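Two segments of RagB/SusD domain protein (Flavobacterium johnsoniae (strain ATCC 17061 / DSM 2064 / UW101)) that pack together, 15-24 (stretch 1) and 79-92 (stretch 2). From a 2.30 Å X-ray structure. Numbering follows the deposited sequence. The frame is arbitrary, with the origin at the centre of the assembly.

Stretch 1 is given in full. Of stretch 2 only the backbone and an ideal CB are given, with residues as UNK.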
ATOM      1  N   ASN A  15      -0.210  -7.452  28.981  1.00 48.00           N
ATOM      2  CA  ASN A  15       0.696  -6.964  27.945  1.00 44.08           C
ATOM      3  C   ASN A  15       0.307  -7.336  26.496  1.00 41.49           C
ATOM      4  O   ASN A  15       0.275  -6.454  25.632  1.00 44.09           O
ATOM      5  CB  ASN A  15       2.122  -7.455  28.220  1.00 39.01           C
ATOM      6  CG  ASN A  15       2.606  -7.075  29.594  1.00 48.53           C
ATOM      7  OD1 ASN A  15       2.121  -6.107  30.179  1.00 54.30           O
ATOM      8  ND2 ASN A  15       3.569  -7.830  30.121  1.00 41.19           N
ATOM      9  N   PRO A  16       0.026  -8.631  26.220  1.00 40.44           N
ATOM     10  CA  PRO A  16      -0.370  -8.996  24.857  1.00 28.72           C
ATOM     11  C   PRO A  16      -1.426  -8.075  24.250  1.00 31.01           C
ATOM     12  O   PRO A  16      -1.195  -7.562  23.173  1.00 32.21           O
ATOM     13  CB  PRO A  16      -0.926 -10.406  25.032  1.00 32.50           C
ATOM     14  CG  PRO A  16      -0.148 -10.964  26.161  1.00 38.18           C
ATOM     15  CD  PRO A  16       0.086  -9.820  27.096  1.00 40.58           C
ATOM     16  N   ALA A  17      -2.548  -7.868  24.926  1.00 31.30           N
ATOM     17  CA  ALA A  17      -3.573  -6.948  24.441  1.00 32.55           C
ATOM     18  C   ALA A  17      -3.001  -5.556  24.185  1.00 32.20           C
ATOM     19  O   ALA A  17      -3.102  -5.027  23.079  1.00 32.67           O
ATOM     20  CB  ALA A  17      -4.722  -6.859  25.429  1.00 31.74           C
ATOM     21  N   GLY A  18      -2.376  -4.975  25.204  1.00 30.56           N
ATOM     22  CA  GLY A  18      -1.862  -3.624  25.103  1.00 31.80           C
ATOM     23  C   GLY A  18      -0.849  -3.484  23.996  1.00 33.02           C
ATOM     24  O   GLY A  18      -0.832  -2.491  23.256  1.00 33.09           O
ATOM     25  N   GLN A  19      -0.005  -4.497  23.877  1.00 35.68           N
ATOM     26  CA  GLN A  19       1.027  -4.497  22.868  1.00 28.77           C
ATOM     27  C   GLN A  19       0.410  -4.607  21.473  1.00 30.98           C
ATOM     28  O   GLN A  19       0.811  -3.880  20.555  1.00 31.27           O
ATOM     29  CB  GLN A  19       2.028  -5.627  23.153  1.00 33.67           C
ATOM     30  CG  GLN A  19       3.097  -5.193  24.175  1.00 39.11           C
ATOM     31  CD  GLN A  19       4.166  -6.247  24.469  1.00 42.90           C
ATOM     32  OE1 GLN A  19       3.911  -7.448  24.422  1.00 41.46           O
ATOM     33  NE2 GLN A  19       5.372  -5.789  24.767  1.00 45.83           N
ATOM     34  N   LEU A  20      -0.582  -5.476  21.321  1.00 24.94           N
ATOM     35  CA  LEU A  20      -1.244  -5.636  20.041  1.00 26.05           C
ATOM     36  C   LEU A  20      -1.854  -4.312  19.627  1.00 30.89           C
ATOM     37  O   LEU A  20      -1.645  -3.875  18.502  1.00 24.54           O
ATOM     38  CB  LEU A  20      -2.318  -6.733  20.093  1.00 29.57           C
ATOM     39  CG  LEU A  20      -3.145  -6.936  18.808  1.00 28.98           C
ATOM     40  CD1 LEU A  20      -2.256  -7.091  17.609  1.00 39.27           C
ATOM     41  CD2 LEU A  20      -4.107  -8.118  18.897  1.00 26.69           C
ATOM     42  N   THR A  21      -2.578  -3.671  20.552  1.00 31.52           N
ATOM     43  CA  THR A  21      -3.243  -2.377  20.312  1.00 25.49           C
ATOM     44  C   THR A  21      -2.234  -1.294  19.897  1.00 23.38           C
ATOM     45  O   THR A  21      -2.478  -0.501  18.972  1.00 17.31           O
ATOM     46  CB  THR A  21      -4.045  -1.904  21.584  1.00 31.86           C
ATOM     47  OG1 THR A  21      -5.166  -2.770  21.816  1.00 25.69           O
ATOM     48  CG2 THR A  21      -4.559  -0.462  21.436  1.00 24.36           C
ATOM     49  N   PHE A  22      -1.097  -1.270  20.589  1.00 22.53           N
ATOM     50  CA  PHE A  22      -0.032  -0.326  20.270  1.00 22.67           C
ATOM     51  C   PHE A  22       0.493  -0.559  18.839  1.00 29.84           C
ATOM     52  O   PHE A  22       0.574   0.376  18.047  1.00 24.50           O
ATOM     53  CB  PHE A  22       1.090  -0.455  21.288  1.00 22.42           C
ATOM     54  CG  PHE A  22       2.239   0.462  21.049  1.00 28.51           C
ATOM     55  CD1 PHE A  22       2.220   1.756  21.547  1.00 30.58           C
ATOM     56  CD2 PHE A  22       3.351   0.031  20.347  1.00 28.75           C
ATOM     57  CE1 PHE A  22       3.289   2.605  21.339  1.00 36.23           C
ATOM     58  CE2 PHE A  22       4.412   0.871  20.141  1.00 28.21           C
ATOM     59  CZ  PHE A  22       4.388   2.159  20.634  1.00 27.39           C
ATOM     60  N   THR A  23       0.814  -1.805  18.499  1.00 22.49           N
ATOM     61  CA  THR A  23       1.301  -2.111  17.168  1.00 22.50           C
ATOM     62  C   THR A  23       0.316  -1.731  16.074  1.00 24.71           C
ATOM     63  O   THR A  23       0.684  -1.115  15.055  1.00 20.82           O
ATOM     64  CB  THR A  23       1.630  -3.589  17.034  1.00 24.30           C
ATOM     65  OG1 THR A  23       2.762  -3.880  17.858  1.00 34.63           O
ATOM     66  CG2 THR A  23       1.984  -3.922  15.584  1.00 25.19           C
ATOM     67  N   GLN A  24      -0.935  -2.128  16.279  1.00 23.19           N
ATOM     68  CA  GLN A  24      -1.988  -1.798  15.336  1.00 23.74           C
ATOM     69  C   GLN A  24      -2.088  -0.281  15.154  1.00 21.42           C
ATOM     70  O   GLN A  24      -2.194   0.204  14.025  1.00 19.86           O
ATOM     71  CB  GLN A  24      -3.314  -2.390  15.777  1.00 27.04           C
ATOM     72  CG  GLN A  24      -3.359  -3.898  15.606  1.00 25.73           C
ATOM     73  CD  GLN A  24      -4.722  -4.475  15.912  1.00 29.10           C
ATOM     74  OE1 GLN A  24      -5.588  -3.784  16.444  1.00 25.42           O
ATOM     75  NE2 GLN A  24      -4.919  -5.755  15.586  1.00 27.07           N
ATOM     76  N   UNK A  79       9.614   0.790  17.023  1.00 24.80           N
ATOM     77  CA  UNK A  79       8.308   0.698  17.677  1.00 24.25           C
ATOM     78  C   UNK A  79       7.584  -0.622  17.489  1.00 31.17           C
ATOM     79  O   UNK A  79       7.003  -1.134  18.441  1.00 31.15           O
ATOM     80  CB  UNK A  79       7.408   1.824  17.164  1.00 24.25           C
ATOM     81  N   UNK A  80       7.576  -1.145  16.263  1.00 23.43           N
ATOM     82  CA  UNK A  80       6.612  -2.191  15.890  1.00 27.63           C
ATOM     83  C   UNK A  80       7.112  -3.627  16.033  1.00 24.38           C
ATOM     84  O   UNK A  80       6.506  -4.413  16.753  1.00 22.91           O
ATOM     85  CB  UNK A  80       6.178  -1.973  14.439  1.00 27.63           C
ATOM     86  N   UNK A  81       8.227  -3.954  15.381  1.00 22.12           N
ATOM     87  CA  UNK A  81       8.654  -5.344  15.260  1.00 24.38           C
ATOM     88  C   UNK A  81       8.882  -5.992  16.620  1.00 32.13           C
ATOM     89  O   UNK A  81       8.470  -7.132  16.855  1.00 33.73           O
ATOM     90  CB  UNK A  81       9.933  -5.430  14.424  1.00 24.38           C
ATOM     91  N   UNK A  82       9.487  -5.234  17.526  1.00 29.42           N
ATOM     92  CA  UNK A  82       9.808  -5.721  18.859  1.00 30.52           C
ATOM     93  C   UNK A  82       8.578  -6.086  19.690  1.00 36.46           C
ATOM     94  O   UNK A  82       8.558  -7.111  20.373  1.00 38.66           O
ATOM     95  CB  UNK A  82      10.627  -4.664  19.602  1.00 30.52           C
ATOM     96  N   UNK A  83       7.530  -5.282  19.590  1.00 33.64           N
ATOM     97  CA  UNK A  83       6.327  -5.561  20.354  1.00 33.14           C
ATOM     98  C   UNK A  83       5.674  -6.837  19.897  1.00 33.29           C
ATOM     99  O   UNK A  83       5.232  -7.661  20.711  1.00 30.59           O
ATOM    100  CB  UNK A  83       5.338  -4.399  20.245  1.00 33.14           C
ATOM    101  N   UNK A  84       5.605  -6.995  18.582  1.00 26.96           N
ATOM    102  CA  UNK A  84       4.865  -8.103  18.025  1.00 27.15           C
ATOM    103  C   UNK A  84       5.677  -9.398  18.224  1.00 29.91           C
ATOM    104  O   UNK A  84       5.101 -10.489  18.415  1.00 28.69           O
ATOM    105  CB  UNK A  84       4.560  -7.859  16.546  1.00 27.15           C
ATOM    106  N   UNK A  85       7.011  -9.272  18.240  1.00 28.71           N
ATOM    107  CA  UNK A  85       7.867 -10.389  18.642  1.00 30.06           C
ATOM    108  C   UNK A  85       7.606 -10.797  20.108  1.00 26.99           C
ATOM    109  O   UNK A  85       7.440 -11.984  20.415  1.00 21.35           O
ATOM    110  CB  UNK A  85       9.338 -10.014  18.453  1.00 30.06           C
ATOM    111  N   UNK A  86       7.535  -9.812  21.001  1.00 27.90           N
ATOM    112  CA  UNK A  86       7.232 -10.093  22.415  1.00 34.97           C
ATOM    113  C   UNK A  86       5.854 -10.737  22.619  1.00 33.16           C
ATOM    114  O   UNK A  86       5.708 -11.630  23.467  1.00 34.43           O
ATOM    115  CB  UNK A  86       7.308  -8.797  23.225  1.00 34.97           C
ATOM    116  N   UNK A  87       4.855 -10.317  21.840  1.00 30.59           N
ATOM    117  CA  UNK A  87       3.553 -10.971  21.928  1.00 24.76           C
ATOM    118  C   UNK A  87       3.698 -12.428  21.521  1.00 30.43           C
ATOM    119  O   UNK A  87       3.264 -13.317  22.248  1.00 33.17           O
ATOM    120  CB  UNK A  87       2.520 -10.263  21.049  1.00 24.76           C
ATOM    121  N   UNK A  88       4.330 -12.679  20.378  1.00 25.57           N
ATOM    122  CA  UNK A  88       4.474 -14.062  19.926  1.00 26.18           C
ATOM    123  C   UNK A  88       5.206 -14.901  20.979  1.00 35.07           C
ATOM    124  O   UNK A  88       4.820 -16.048  21.250  1.00 35.59           O
ATOM    125  CB  UNK A  88       5.223 -14.112  18.593  1.00 26.18           C
ATOM    126  N   UNK A  89       6.202 -14.306  21.628  1.00 29.89           N
ATOM    127  CA  UNK A  89       7.021 -15.046  22.578  1.00 31.12           C
ATOM    128  C   UNK A  89       6.245 -15.386  23.847  1.00 40.38           C
ATOM    129  O   UNK A  89       6.465 -16.435  24.460  1.00 31.98           O
ATOM    130  CB  UNK A  89       8.274 -14.242  22.931  1.00 31.12           C
ATOM    131  N   UNK A  90       5.358 -14.480  24.256  1.00 33.75           N
ATOM    132  CA  UNK A  90       4.669 -14.634  25.531  1.00 35.73           C
ATOM    133  C   UNK A  90       3.351 -15.384  25.448  1.00 40.48           C
ATOM    134  O   UNK A  90       2.719 -15.644  26.467  1.00 46.08           O
ATOM    135  CB  UNK A  90       4.416 -13.253  26.139  1.00 35.73           C
ATOM    136  N   UNK A  91       2.946 -15.755  24.243  1.00 35.73           N
ATOM    137  CA  UNK A  91       1.708 -16.497  24.060  1.00 40.52           C
ATOM    138  C   UNK A  91       2.000 -17.846  23.415  1.00 41.81           C
ATOM    139  O   UNK A  91       1.096 -18.522  22.903  1.00 41.59           O
ATOM    140  CB  UNK A  91       0.718 -15.698  23.211  1.00 40.52           C
ATOM    141  N   UNK A  92       3.270 -18.235  23.470  1.00 44.61           N
ATOM    142  CA  UNK A  92       3.771 -19.315  22.632  1.00 46.33           C
ATOM    143  C   UNK A  92       3.382 -20.732  23.077  1.00 49.19           C
ATOM    144  O   UNK A  92       3.185 -21.622  22.242  1.00 44.97           O
ATOM    145  CB  UNK A  92       5.297 -19.219  22.572  1.00 46.33           C
TER

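The helix of stretch 1 (16-24) and that of stretch 2 (79-90) run nearly antiparallel, their directions 151° apart and their axes 9.2 Å apart at closest approach. CA register pairs Thr 23 with 80, Gln 19 with 83 and Pro 16 with 87.

At 79 the CA-to-CB bond points sideways, and the ideal CB lies 4.3 Å from Phe 22 CE2. A small polar or an aliphatic side chain could sit beside the ring. The residue is Asn 79; its backbone O approaches the ring edge, 3.7 Å from Phe 22 CE2.

Position 80 is also sideways, its ideal CB 4.8 Å from Thr 23 CG2. Contact at the CB with a longer remainder directed elsewhere is plausible, for polar and apolar types alike. Glu 80 fits this: its nearest approach is 4.7 Å, from Glu 80 CB to Thr 23 CG2, and both carboxylate oxygens bond elsewhere in the structure.

Positions 81 and 82 have nothing of stretch 1 within 5.5 Å of their ideal CB atoms and are little constrained here. They are Leu 81, pointing away, and Lys 82, whose NZ makes a weak hydrogen bond to Asn 79 O.

Position 83 points toward stretch 1. Its ideal CB is 3.5 Å from Thr 23 OG1 and 4.9 Å from Phe 22 CD2, with the Gln 19 side chain nearby. That mixed surface suits a compact polar residue such as Ser, Thr or Asn. Asn 83 ties its ND2 to Asn 79 O one turn earlier (2.9 Å, 157°), while ND2 also lies 3.6 Å from Phe 22 CD2. Its OD1 lies against Gln 19, 3.1 Å from Gln 19 CG and 3.2 Å from Gln 19 NE2.

At 84 the bond is sideways and the ideal CB is 4.6 Å from Thr 23 OG1; a small or branched residue would suit. Val 84 CB lies 4.5 Å from Thr 23 OG1.

Position 86 points toward the other helix, its ideal CB 3.8 Å from Gln 19 OE1 and 3.9 Å from Gln 19 NE2. With acceptor and donor both at hand, polar side chains of either kind could suit. In Asp 86 the closest contact is CB to Gln 19 OE1 (3.8 Å), with no clear hydrogen bond across; the carboxylate pairs with position 89.

At 87 the bond is sideways, with the ideal CB 4.9 Å from Pro 16 CA. Pro 16, the Gln 19 aliphatic portion and Leu 20 offer an apolar patch, so Leu, Ile or Met would serve. Ile 87 (m, t) brings CD1 to 3.4 Å from Leu 20 N and 4.0 Å from Leu 20 CB; CG1 is 3.7 Å from Gln 19 CB.

At 90 CA-to-CB points toward stretch 1; the ideal CB is 5.1 Å from Pro 16 CG, and many residues would be tolerated. Asn 90 comes no nearer than 4.8 Å, ND2 to Gln 19 OE1, and makes no contact.

Position 91 leaves helical phi/psi (-120/17). CA-to-CB points toward stretch 1, but nothing of it lies within 5.5 Å of the ideal CB, so a small or branched residue able to reach the Pro 16 ring would serve. Thr 91 packs CG2 4.2 Å from Pro 16 CG, while OG1 bonds to Ile 87 O (2.9 Å).

At 85, 88, 89 and 92 stretch 1 offers nothing within 5.5 Å of the ideal CB, so it sets no preference. They are Val 85, Ile 88, Lys 89 and Ser 92; Lys 89 NZ forms a salt bridge with Asp 86 OD1 (3.4 Å), its hydrogen bond weak.

Stretch 2 (79-92) NELKNVVDIIKNTS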
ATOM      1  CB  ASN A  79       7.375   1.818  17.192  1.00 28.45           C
ATOM      2  CG  ASN A  79       7.915   3.207  17.504  1.00 30.23           C
ATOM      3  OD1 ASN A  79       8.566   3.410  18.535  1.00 28.93           O
ATOM      4  ND2 ASN A  79       7.647   4.173  16.613  1.00 22.53           N
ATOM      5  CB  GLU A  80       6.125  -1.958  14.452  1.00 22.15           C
ATOM      6  CG  GLU A  80       5.416  -0.611  14.278  1.00 25.50           C
ATOM      7  CD  GLU A  80       5.092  -0.268  12.831  1.00 25.79           C
ATOM      8  OE1 GLU A  80       5.117  -1.170  11.957  1.00 24.40           O
ATOM      9  OE2 GLU A  80       4.817   0.923  12.567  1.00 20.50           O
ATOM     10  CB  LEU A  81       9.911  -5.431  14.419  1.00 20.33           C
ATOM     11  CG  LEU A  81      10.319  -6.849  14.061  1.00 25.91           C
ATOM     12  CD1 LEU A  81       9.301  -7.511  13.138  1.00 14.55           C
ATOM     13  CD2 LEU A  81      11.679  -6.770  13.401  1.00 29.52           C
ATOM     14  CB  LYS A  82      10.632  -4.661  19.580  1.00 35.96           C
ATOM     15  CG  LYS A  82      10.420  -4.599  21.077  1.00 43.38           C
ATOM     16  CD  LYS A  82      11.167  -3.406  21.660  1.00 46.16           C
ATOM     17  CE  LYS A  82      10.809  -2.116  20.924  1.00 47.94           C
ATOM     18  NZ  LYS A  82       9.341  -1.849  20.868  1.00 45.60           N
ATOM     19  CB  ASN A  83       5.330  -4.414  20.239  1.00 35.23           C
ATOM     20  CG  ASN A  83       5.521  -3.389  21.313  1.00 41.27           C
ATOM     21  OD1 ASN A  83       5.180  -3.622  22.472  1.00 40.70           O
ATOM     22  ND2 ASN A  83       6.108  -2.255  20.951  1.00 40.54           N
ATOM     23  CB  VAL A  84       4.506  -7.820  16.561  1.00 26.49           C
ATOM     24  CG1 VAL A  84       5.729  -7.939  15.666  1.00 28.84           C
ATOM     25  CG2 VAL A  84       3.394  -8.737  16.120  1.00 26.23           C
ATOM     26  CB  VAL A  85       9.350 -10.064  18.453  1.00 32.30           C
ATOM     27  CG1 VAL A  85      10.219 -11.089  19.186  1.00 24.50           C
ATOM     28  CG2 VAL A  85       9.683 -10.097  16.972  1.00 26.76           C
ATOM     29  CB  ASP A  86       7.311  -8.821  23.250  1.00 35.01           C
ATOM     30  CG  ASP A  86       8.724  -8.479  23.641  1.00 46.74           C
ATOM     31  OD1 ASP A  86       9.566  -9.414  23.717  1.00 41.60           O
ATOM     32  OD2 ASP A  86       8.997  -7.271  23.854  1.00 47.67           O
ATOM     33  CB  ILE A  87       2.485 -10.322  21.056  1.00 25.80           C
ATOM     34  CG1 ILE A  87       2.237  -8.880  21.477  1.00 27.85           C
ATOM     35  CG2 ILE A  87       1.180 -11.079  21.195  1.00 23.55           C
ATOM     36  CD1 ILE A  87       1.385  -8.108  20.484  1.00 25.93           C
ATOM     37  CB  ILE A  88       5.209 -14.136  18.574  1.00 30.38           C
ATOM     38  CG1 ILE A  88       4.364 -13.446  17.501  1.00 26.80           C
ATOM     39  CG2 ILE A  88       5.474 -15.577  18.166  1.00 24.99           C
ATOM     40  CD1 ILE A  88       5.017 -13.356  16.152  1.00 25.78           C
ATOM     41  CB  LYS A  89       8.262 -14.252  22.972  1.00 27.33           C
ATOM     42  CG  LYS A  89       9.038 -14.850  24.160  1.00 36.91           C
ATOM     43  CD  LYS A  89      10.326 -14.090  24.436  1.00 42.68           C
ATOM     44  CE  LYS A  89      10.028 -12.891  25.305  1.00 60.36           C
ATOM     45  NZ  LYS A  89      11.168 -11.960  25.403  1.00 55.47           N
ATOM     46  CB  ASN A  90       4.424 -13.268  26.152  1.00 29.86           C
ATOM     47  CG  ASN A  90       5.693 -12.614  26.597  1.00 32.63           C
ATOM     48  OD1 ASN A  90       6.665 -13.292  26.937  1.00 35.67           O
ATOM     49  ND2 ASN A  90       5.707 -11.287  26.595  1.00 39.53           N
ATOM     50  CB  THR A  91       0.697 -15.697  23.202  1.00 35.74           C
ATOM     51  OG1 THR A  91       1.292 -15.358  21.941  1.00 36.64           O
ATOM     52  CG2 THR A  91       0.310 -14.430  23.917  1.00 28.16           C
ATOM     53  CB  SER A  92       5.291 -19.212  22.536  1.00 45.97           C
ATOM     54  OG  SER A  92       5.777 -20.019  21.481  1.00 59.44           O
TER
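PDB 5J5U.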